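Local structure of 3-methyladenine dna-glycosylase (Archaeoglobus fulgidus, 2JHN) at residues 142-147 with 174-180; 25-29 with 158-162; 164-168 with 188-194. The protein belongs to the HhH-GPD superfamily of base excision DNA repair proteins and pairs that helical fold with a TATA-box binding protein-like domain. The protein carries 1 engineered substitution. All blocks are in the same frame, centred on the assembly; numbering follows the deposited sequence.

Overall arrangement
Contact 2 is the buried one. It joins the two family regions of the chain, the TBP-like part through 25-29 and the HhH-GPD part through 158-162. Contacts 1 and 3 are partly buried, lie wholly within the HhH-GPD region, and share helix 164-177, contact 3 using its start and contact 1 its end. Leu175 of contact 1 packs on Ile167 and Ile188 of contact 3. Pro162 ties contact 2 to both others, touching Ile143, Phe147 and Ile167. The chemistry differs. Contact 1 pairs apolar packing with a mercury-bound cysteine. Contact 2 is proline and aromatic packing beside a sodium site. Contact 3 adds two direct hydrogen bonds from a glutamine to apolar helix packing.

Contact 1: 142-147 with 174-180; sequences KIVGRF and GLRECGL. With MBO (mercuribenzoic acid), chain C.
Cys178 points its side chain at helix 133-147 and lies against Ile143, with Cys178 CB 3.3 Å from Ile143 CD1. Segment 142-147 is the last part of that helix. Segment 174-180 is the C-terminal part of helix 164-177 and the turn after it, with Gly179 the first residue to leave helical angles. The CA atoms of Lys142 and Cys178 are the nearest pair, 5.8 Å apart. Ile143 (chi1 and chi2 both m) also reaches Leu175, CD1 to CD2 3.4 Å, and Leu180, CG1 to CD1 4.0 Å. One turn on, Phe147 (chi1 m) also points at segment 174-180. Its CE2 is 3.6 Å from Cys178 SG, an oblique sulfur-aromatic contact, and 3.7 Å from Gly174 O, which meets the ring edge. A side chain on Gly174 would crowd this ring. Helix 164-177 is closed by a Schellman motif: Gly179 has phi 124°, Gly179 N bonds to Arg176 O (3.0 Å) and Leu180 N to Leu175 O (3.2 Å). The pair belongs to the helical HhH-GPD fold. Cys178 SG (chi1 m) binds the mercury of mercuribenzoic acid at 2.3 Å, and Lys142 O is 3.2 Å from the same HG. Ligand CE1 lies over one face of the Arg146 guanidinium, and Arg146 NH2 is 3.6 Å from ligand CE2. Water 1 links Arg146 NH1 (3.1 Å), Gly174 O (2.9 Å) and Glu177 OE1 (2.9 Å).

Contact 2: 25-29 with 158-162; sequences PTPDV and FYGFP. With NA (sodium ion), chain F.
Segment 25-29 is an irregular loop that enters strand 29-31 at Val29. Its peptide bond before Pro27 is cis, and Thr26 N bonds to Asp28 O (3.3 Å). Segment 158-162 is extended, ending strand 156-159 at Tyr159 and running on as loop. The closest CA pair is Pro27 with Tyr159, 5.3 Å; Val29 and Phe158 follow at 8.0 Å. Water 2 joins the backbones, donating to Pro27 O (2.9 Å) and accepting from Tyr159 N (3.0 Å). Tyr159 (chi1 m) turns its ring face to Pro25, whose CG sits 3.8 Å from the ring centroid in a CH-pi contact. Val29 CG2 is 4.1 Å from Tyr159 CD2. Pro27 CB lies 3.4 Å from Tyr159 O, and Pro27 CG is 4.3 Å from Phe161 CB. The side chains of Thr26 and Asp28 point away. Thr26 OG1 (2.8 Å) and backbone Asp28 O (2.3 Å) bind sodium, while Asp28 OD1 bonds to Tyr79 and Trp35. Water 3 and the carbonyls of Leu21 and Leu24 complete the site. The contact joins the TBP-like and HhH-GPD regions. Tyr159 also bonds by its backbone to Ala38 of strand 34-41. Pro27 packs on Val144 of helix 133-147, and Phe161 rests on helix 118-127.

Contact 3: 164-168 with 188-194; sequences QEAIL and IVEIAKE
Gln164 NE2 donates two hydrogen bonds, to Ala192 O (2.8 Å) and to Glu194 O (2.8 Å). Its chi1 is m and chi2 t, which carries the amide to these carbonyls, near the C-terminal part of helix 182-192. Water 4 donates to Gln164 OE1 (2.6 Å) and Glu194 O (3.2 Å). The Glu194 carboxylate turns elsewhere, to the hydroxyl of Tyr211. The nearest CA pairs are Gln164 with Ala192 (4.7 Å) and Leu168 with Val189 (6.0 Å). Ala192 is small and faces the other helix: its CB is 3.8 Å from Ile167 CG2 and 3.6 Å from Leu168 CD2. Ile167 CG2 also meets Ile188 CG2 (3.9 Å). At the outer side Leu168 CD2 touches Lys193 CG (3.7 Å). Ile167 and Ile188 continue inward onto helix 118-127. The axes of 164-168 and 188-192 come within 8.9 Å, at a signed crossing angle of -133°. This is the packing of two successive helices that cross steeply, their N-to-C directions 133° apart, within the helical HhH-GPD fold.

Contact 1: 142-147 with 174-180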
loop_
_atom_site.group_PDB
_atom_site.type_symbol
_atom_site.label_atom_id
_atom_site.label_comp_id
_atom_site.label_asym_id
_atom_site.label_seq_id
_atom_site.Cartn_x
_atom_site.Cartn_y
_atom_site.Cartn_z
ATOM N N LYS A 142 -3.862 -1.103 16.253
ATOM C CA LYS A 142 -4.676 -0.682 17.405
ATOM C C LYS A 142 -6.062 -0.254 16.926
ATOM O O LYS A 142 -7.090 -0.685 17.451
ATOM C CB LYS A 142 -4.004 0.476 18.143
ATOM C CG LYS A 142 -2.648 0.162 18.754
ATOM C CD LYS A 142 -2.819 -0.073 20.244
ATOM C CE LYS A 142 -1.490 -0.276 20.922
ATOM N NZ LYS A 142 -1.685 -1.219 22.058
ATOM N N ILE A 143 -6.083 0.563 15.885
ATOM C CA ILE A 143 -7.341 1.081 15.356
ATOM C C ILE A 143 -8.208 -0.016 14.713
ATOM O O ILE A 143 -9.445 -0.004 14.818
ATOM C CB ILE A 143 -7.039 2.248 14.394
ATOM C CG1 ILE A 143 -6.436 3.424 15.180
ATOM C CG2 ILE A 143 -8.287 2.679 13.649
ATOM C CD1 ILE A 143 -7.421 4.103 16.065
ATOM N N VAL A 144 -7.561 -0.957 14.018
ATOM C CA VAL A 144 -8.255 -2.081 13.404
ATOM C C VAL A 144 -8.856 -2.966 14.505
ATOM O O VAL A 144 -9.977 -3.442 14.383
ATOM C CB VAL A 144 -7.265 -2.900 12.526
ATOM C CG1 VAL A 144 -7.840 -4.276 12.100
ATOM C CG2 VAL A 144 -6.901 -2.057 11.328
ATOM N N GLY A 145 -8.085 -3.175 15.559
ATOM C CA GLY A 145 -8.502 -4.086 16.636
ATOM C C GLY A 145 -9.783 -3.564 17.274
ATOM O O GLY A 145 -10.746 -4.319 17.508
ATOM N N ARG A 146 -9.829 -2.264 17.512
ATOM C CA ARG A 146 -10.962 -1.702 18.253
ATOM C C ARG A 146 -12.148 -1.277 17.382
ATOM O O ARG A 146 -13.317 -1.373 17.801
ATOM C CB ARG A 146 -10.493 -0.549 19.126
ATOM C CG ARG A 146 -11.625 0.043 19.999
ATOM C CD ARG A 146 -11.038 0.851 21.130
ATOM N NE ARG A 146 -10.342 -0.022 22.064
ATOM C CZ ARG A 146 -9.455 0.388 22.967
ATOM N NH1 ARG A 146 -9.155 1.684 23.092
ATOM N NH2 ARG A 146 -8.879 -0.511 23.765
ATOM N N PHE A 147 -11.850 -0.773 16.183
ATOM C CA PHE A 147 -12.863 -0.126 15.358
ATOM C C PHE A 147 -13.090 -0.809 14.004
ATOM O O PHE A 147 -14.042 -0.495 13.280
ATOM C CB PHE A 147 -12.534 1.372 15.204
ATOM C CG PHE A 147 -12.432 2.123 16.527
ATOM C CD1 PHE A 147 -13.558 2.274 17.358
ATOM C CD2 PHE A 147 -11.218 2.673 16.944
ATOM C CE1 PHE A 147 -13.458 2.978 18.589
ATOM C CE2 PHE A 147 -11.105 3.359 18.155
ATOM C CZ PHE A 147 -12.235 3.506 18.984
ATOM N N GLY A 174 -11.512 8.661 20.619
ATOM C CA GLY A 174 -11.330 7.203 20.460
ATOM C C GLY A 174 -10.032 6.885 19.726
ATOM O O GLY A 174 -9.308 5.963 20.091
ATOM N N LEU A 175 -9.737 7.676 18.691
ATOM C CA LEU A 175 -8.465 7.581 17.968
ATOM C C LEU A 175 -7.275 7.971 18.847
ATOM O O LEU A 175 -6.254 7.294 18.802
ATOM C CB LEU A 175 -8.486 8.412 16.662
ATOM C CG LEU A 175 -9.575 8.044 15.642
ATOM C CD1 LEU A 175 -9.424 8.871 14.367
ATOM C CD2 LEU A 175 -9.618 6.560 15.315
ATOM N N ARG A 176 -7.413 9.033 19.656
ATOM C CA ARG A 176 -6.337 9.444 20.573
ATOM C C ARG A 176 -6.049 8.342 21.574
ATOM O O ARG A 176 -4.900 8.099 21.913
ATOM C CB ARG A 176 -6.657 10.746 21.330
ATOM C CG ARG A 176 -6.834 11.981 20.447
ATOM C CD ARG A 176 -7.040 13.224 21.291
ATOM N NE ARG A 176 -5.846 13.495 22.082
ATOM C CZ ARG A 176 -5.818 14.293 23.148
ATOM N NH1 ARG A 176 -6.930 14.893 23.577
ATOM N NH2 ARG A 176 -4.673 14.479 23.797
ATOM N N GLU A 177 -7.105 7.683 22.048
ATOM C CA GLU A 177 -6.970 6.565 22.977
ATOM C C GLU A 177 -6.125 5.429 22.413
ATOM O O GLU A 177 -5.358 4.800 23.133
ATOM C CB GLU A 177 -8.345 6.066 23.408
ATOM C CG GLU A 177 -9.050 7.067 24.323
ATOM C CD GLU A 177 -10.492 6.684 24.690
ATOM O OE1 GLU A 177 -11.000 5.584 24.304
ATOM O OE2 GLU A 177 -11.116 7.519 25.382
ATOM N N CYS A 178 -6.230 5.206 21.106
ATOM C CA CYS A 178 -5.482 4.137 20.453
ATOM C C CYS A 178 -4.014 4.547 20.198
ATOM O O CYS A 178 -3.199 3.717 19.796
ATOM C CB CYS A 178 -6.172 3.732 19.140
ATOM S SG CYS A 178 -7.772 2.833 19.321
ATOM N N GLY A 179 -3.685 5.811 20.447
ATOM C CA GLY A 179 -2.299 6.305 20.341
ATOM C C GLY A 179 -2.056 7.491 19.415
ATOM O O GLY A 179 -0.952 8.048 19.385
ATOM N N LEU A 180 -3.067 7.874 18.642
ATOM C CA LEU A 180 -2.938 8.989 17.690
ATOM C C LEU A 180 -2.896 10.357 18.358
ATOM O O LEU A 180 -3.668 10.636 19.281
ATOM C CB LEU A 180 -4.065 8.970 16.638
ATOM C CG LEU A 180 -3.975 8.057 15.410
ATOM C CD1 LEU A 180 -4.073 6.607 15.804
ATOM C CD2 LEU A 180 -5.104 8.403 14.456
HETATM HG HG MBO C . -7.070 0.824 20.269
HETATM C CE1 MBO C . -6.433 -1.178 21.145
HETATM C CE2 MBO C . -5.688 -1.192 22.316
HETATM C CE3 MBO C . -5.310 -2.421 22.838
HETATM C CE4 MBO C . -5.664 -3.599 22.186
HETATM C CE5 MBO C . -6.419 -3.570 21.015
HETATM C CE6 MBO C . -6.810 -2.345 20.486
HETATM C CZ MBO C . -5.238 -4.916 22.756
HETATM O OZ1 MBO C . -5.671 -5.962 22.248
HETATM O OZ2 MBO C . -4.443 -4.930 23.714
HETATM O O HOH W 1 -10.640 4.120 21.841
#

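Contact 2: 25-29 with 158-162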
loop_
_atom_site.group_PDB
_atom_site.type_symbol
_atom_site.label_atom_id
_atom_site.label_comp_id
_atom_site.label_asym_id
_atom_site.label_seq_id
_atom_site.Cartn_x
_atom_site.Cartn_y
_atom_site.Cartn_z
ATOM N N PRO A 25 -2.669 -7.904 12.794
ATOM C CA PRO A 25 -3.725 -7.461 11.859
ATOM C C PRO A 25 -3.678 -5.967 11.586
ATOM O O PRO A 25 -4.111 -5.160 12.417
ATOM C CB PRO A 25 -5.031 -7.862 12.572
ATOM C CG PRO A 25 -4.576 -8.882 13.661
ATOM C CD PRO A 25 -3.248 -8.364 14.076
ATOM N N THR A 26 -3.130 -5.597 10.425
ATOM C CA THR A 26 -2.865 -4.193 10.144
ATOM C C THR A 26 -3.686 -3.492 9.003
ATOM O O THR A 26 -3.309 -2.405 8.612
ATOM C CB THR A 26 -1.348 -3.988 9.832
ATOM O OG1 THR A 26 -0.958 -4.898 8.798
ATOM C CG2 THR A 26 -0.439 -4.209 11.072
ATOM N N PRO A 27 -4.823 -4.053 8.526
ATOM C CA PRO A 27 -5.602 -5.221 8.954
ATOM C C PRO A 27 -5.099 -6.557 8.402
ATOM O O PRO A 27 -5.581 -7.613 8.851
ATOM C CB PRO A 27 -6.994 -4.929 8.396
ATOM C CG PRO A 27 -6.684 -4.190 7.108
ATOM C CD PRO A 27 -5.483 -3.359 7.397
ATOM N N ASP A 28 -4.163 -6.519 7.441
ATOM C CA ASP A 28 -3.731 -7.752 6.777
ATOM C C ASP A 28 -3.002 -8.642 7.779
ATOM O O ASP A 28 -2.196 -8.146 8.585
ATOM C CB ASP A 28 -2.753 -7.468 5.629
ATOM C CG ASP A 28 -3.253 -6.391 4.688
ATOM O OD1 ASP A 28 -3.490 -6.742 3.521
ATOM O OD2 ASP A 28 -3.396 -5.217 5.140
ATOM N N VAL A 29 -3.253 -9.937 7.660
ATOM C CA VAL A 29 -2.492 -10.970 8.363
ATOM C C VAL A 29 -1.904 -11.940 7.350
ATOM O O VAL A 29 -2.597 -12.397 6.434
ATOM C CB VAL A 29 -3.378 -11.749 9.403
ATOM C CG1 VAL A 29 -2.594 -12.898 10.050
ATOM C CG2 VAL A 29 -3.847 -10.816 10.512
ATOM N N PHE A 158 -10.742 -12.822 10.411
ATOM C CA PHE A 158 -10.370 -11.890 9.324
ATOM C C PHE A 158 -10.658 -10.450 9.765
ATOM O O PHE A 158 -11.783 -10.133 10.175
ATOM C CB PHE A 158 -11.169 -12.183 8.049
ATOM C CG PHE A 158 -10.914 -13.549 7.465
ATOM C CD1 PHE A 158 -10.212 -13.685 6.263
ATOM C CD2 PHE A 158 -11.394 -14.711 8.106
ATOM C CE1 PHE A 158 -9.973 -14.965 5.703
ATOM C CE2 PHE A 158 -11.151 -15.978 7.562
ATOM C CZ PHE A 158 -10.442 -16.106 6.351
ATOM N N TYR A 159 -9.664 -9.572 9.635
ATOM C CA TYR A 159 -9.784 -8.198 10.131
ATOM C C TYR A 159 -9.866 -7.218 8.955
ATOM O O TYR A 159 -9.206 -7.424 7.929
ATOM C CB TYR A 159 -8.597 -7.871 11.052
ATOM C CG TYR A 159 -8.384 -8.903 12.164
ATOM C CD1 TYR A 159 -8.931 -8.722 13.441
ATOM C CD2 TYR A 159 -7.648 -10.061 11.922
ATOM C CE1 TYR A 159 -8.736 -9.701 14.467
ATOM C CE2 TYR A 159 -7.446 -11.025 12.916
ATOM C CZ TYR A 159 -7.983 -10.837 14.182
ATOM O OH TYR A 159 -7.747 -11.835 15.135
ATOM N N GLY A 160 -10.691 -6.176 9.103
ATOM C CA GLY A 160 -10.811 -5.109 8.086
ATOM C C GLY A 160 -10.418 -3.736 8.623
ATOM O O GLY A 160 -10.456 -3.496 9.834
ATOM N N PHE A 161 -10.026 -2.813 7.736
ATOM C CA PHE A 161 -9.783 -1.451 8.164
ATOM C C PHE A 161 -11.136 -0.775 8.500
ATOM O O PHE A 161 -12.110 -1.000 7.806
ATOM C CB PHE A 161 -9.039 -0.626 7.091
ATOM C CG PHE A 161 -8.429 0.634 7.643
ATOM C CD1 PHE A 161 -7.219 0.587 8.340
ATOM C CD2 PHE A 161 -9.098 1.868 7.526
ATOM C CE1 PHE A 161 -6.679 1.738 8.884
ATOM C CE2 PHE A 161 -8.557 3.027 8.083
ATOM C CZ PHE A 161 -7.351 2.968 8.751
ATOM N N PRO A 162 -11.190 0.031 9.570
ATOM C CA PRO A 162 -12.441 0.747 9.950
ATOM C C PRO A 162 -13.102 1.486 8.780
ATOM O O PRO A 162 -12.396 2.135 7.991
ATOM C CB PRO A 162 -11.959 1.731 11.012
ATOM C CG PRO A 162 -10.795 1.012 11.659
ATOM C CD PRO A 162 -10.096 0.310 10.508
HETATM NA NA NA F . -0.095 -7.540 9.241
HETATM O O HOH W 2 -6.875 -10.144 8.542
HETATM O O HOH W 3 0.885 -7.016 7.457
#

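Contact 3: 164-168 with 188-194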
loop_
_atom_site.group_PDB
_atom_site.type_symbol
_atom_site.label_atom_id
_atom_site.label_comp_id
_atom_site.label_asym_id
_atom_site.label_seq_id
_atom_site.Cartn_x
_atom_site.Cartn_y
_atom_site.Cartn_z
ATOM N N GLN A 164 -15.615 4.460 7.175
ATOM C CA GLN A 164 -15.737 5.884 7.535
ATOM C C GLN A 164 -16.713 6.072 8.702
ATOM O O GLN A 164 -16.439 6.827 9.624
ATOM C CB GLN A 164 -16.129 6.737 6.323
ATOM C CG GLN A 164 -15.089 6.676 5.194
ATOM C CD GLN A 164 -15.492 7.481 3.990
ATOM O OE1 GLN A 164 -15.363 7.022 2.855
ATOM N NE2 GLN A 164 -15.978 8.710 4.224
ATOM N N GLU A 165 -17.803 5.315 8.666
ATOM C CA GLU A 165 -18.823 5.297 9.742
ATOM C C GLU A 165 -18.287 4.934 11.125
ATOM O O GLU A 165 -18.619 5.592 12.109
ATOM C CB GLU A 165 -19.961 4.343 9.354
ATOM C CG GLU A 165 -20.816 4.853 8.208
ATOM C CD GLU A 165 -20.375 4.359 6.820
ATOM O OE1 GLU A 165 -19.228 3.853 6.641
ATOM O OE2 GLU A 165 -21.198 4.480 5.886
ATOM N N ALA A 166 -17.446 3.893 11.172
ATOM C CA ALA A 166 -16.815 3.399 12.393
ATOM C C ALA A 166 -15.872 4.437 12.989
ATOM O O ALA A 166 -15.808 4.597 14.204
ATOM C CB ALA A 166 -16.064 2.083 12.112
ATOM N N ILE A 167 -15.149 5.143 12.116
ATOM C CA ILE A 167 -14.264 6.245 12.514
ATOM C C ILE A 167 -15.009 7.452 13.098
ATOM O O ILE A 167 -14.583 8.038 14.106
ATOM C CB ILE A 167 -13.347 6.672 11.322
ATOM C CG1 ILE A 167 -12.365 5.535 11.013
ATOM C CG2 ILE A 167 -12.602 7.993 11.617
ATOM C CD1 ILE A 167 -11.447 5.129 12.203
ATOM N N LEU A 168 -16.115 7.815 12.462
ATOM C CA LEU A 168 -16.931 8.913 12.957
ATOM C C LEU A 168 -17.439 8.590 14.370
ATOM O O LEU A 168 -17.411 9.449 15.260
ATOM C CB LEU A 168 -18.076 9.215 11.975
ATOM C CG LEU A 168 -17.639 9.857 10.638
ATOM C CD1 LEU A 168 -18.848 10.064 9.749
ATOM C CD2 LEU A 168 -16.878 11.178 10.836
ATOM N N ILE A 188 -8.177 12.712 10.406
ATOM C CA ILE A 188 -8.809 11.455 9.983
ATOM C C ILE A 188 -10.335 11.546 10.118
ATOM O O ILE A 188 -11.076 11.184 9.210
ATOM C CB ILE A 188 -8.185 10.231 10.703
ATOM C CG1 ILE A 188 -6.727 10.058 10.220
ATOM C CG2 ILE A 188 -9.048 8.959 10.463
ATOM C CD1 ILE A 188 -5.913 9.050 10.981
ATOM N N VAL A 189 -10.811 12.083 11.242
ATOM C CA VAL A 189 -12.252 12.279 11.403
ATOM C C VAL A 189 -12.788 13.212 10.296
ATOM O O VAL A 189 -13.811 12.935 9.673
ATOM C CB VAL A 189 -12.599 12.756 12.839
ATOM C CG1 VAL A 189 -14.067 13.214 12.927
ATOM C CG2 VAL A 189 -12.321 11.639 13.850
ATOM N N GLU A 190 -12.051 14.279 10.009
ATOM C CA GLU A 190 -12.390 15.209 8.925
ATOM C C GLU A 190 -12.576 14.499 7.562
ATOM O O GLU A 190 -13.587 14.670 6.869
ATOM C CB GLU A 190 -11.310 16.299 8.838
ATOM C CG GLU A 190 -11.728 17.546 8.077
ATOM C CD GLU A 190 -10.618 18.620 7.975
ATOM O OE1 GLU A 190 -9.706 18.684 8.840
ATOM O OE2 GLU A 190 -10.696 19.434 7.025
ATOM N N ILE A 191 -11.604 13.662 7.215
ATOM C CA ILE A 191 -11.653 12.883 5.991
ATOM C C ILE A 191 -12.842 11.908 5.998
ATOM O O ILE A 191 -13.515 11.720 4.975
ATOM C CB ILE A 191 -10.296 12.148 5.759
ATOM C CG1 ILE A 191 -9.129 13.163 5.570
ATOM C CG2 ILE A 191 -10.416 11.123 4.635
ATOM C CD1 ILE A 191 -9.161 13.918 4.262
ATOM N N ALA A 192 -13.129 11.318 7.162
ATOM C CA ALA A 192 -14.256 10.365 7.291
ATOM C C ALA A 192 -15.642 10.953 6.924
ATOM O O ALA A 192 -16.554 10.237 6.476
ATOM C CB ALA A 192 -14.278 9.748 8.719
ATOM N N LYS A 193 -15.791 12.253 7.124
ATOM C CA LYS A 193 -17.021 12.977 6.724
ATOM C C LYS A 193 -17.250 13.112 5.207
ATOM O O LYS A 193 -18.350 13.454 4.766
ATOM C CB LYS A 193 -17.021 14.371 7.372
ATOM C CG LYS A 193 -17.171 14.330 8.877
ATOM C CD LYS A 193 -17.049 15.719 9.493
ATOM C CE LYS A 193 -17.088 15.645 11.004
ATOM N NZ LYS A 193 -16.978 17.007 11.598
ATOM N N GLU A 194 -16.215 12.862 4.403
ATOM C CA GLU A 194 -16.303 13.053 2.953
ATOM C C GLU A 194 -17.119 11.959 2.285
ATOM O O GLU A 194 -16.934 10.775 2.556
ATOM C CB GLU A 194 -14.901 13.133 2.328
ATOM C CG GLU A 194 -14.073 14.317 2.810
ATOM C CD GLU A 194 -14.558 15.632 2.206
ATOM O OE1 GLU A 194 -14.421 15.837 0.986
ATOM O OE2 GLU A 194 -15.120 16.448 2.944
HETATM O O HOH W 4 -17.011 7.948 1.042
#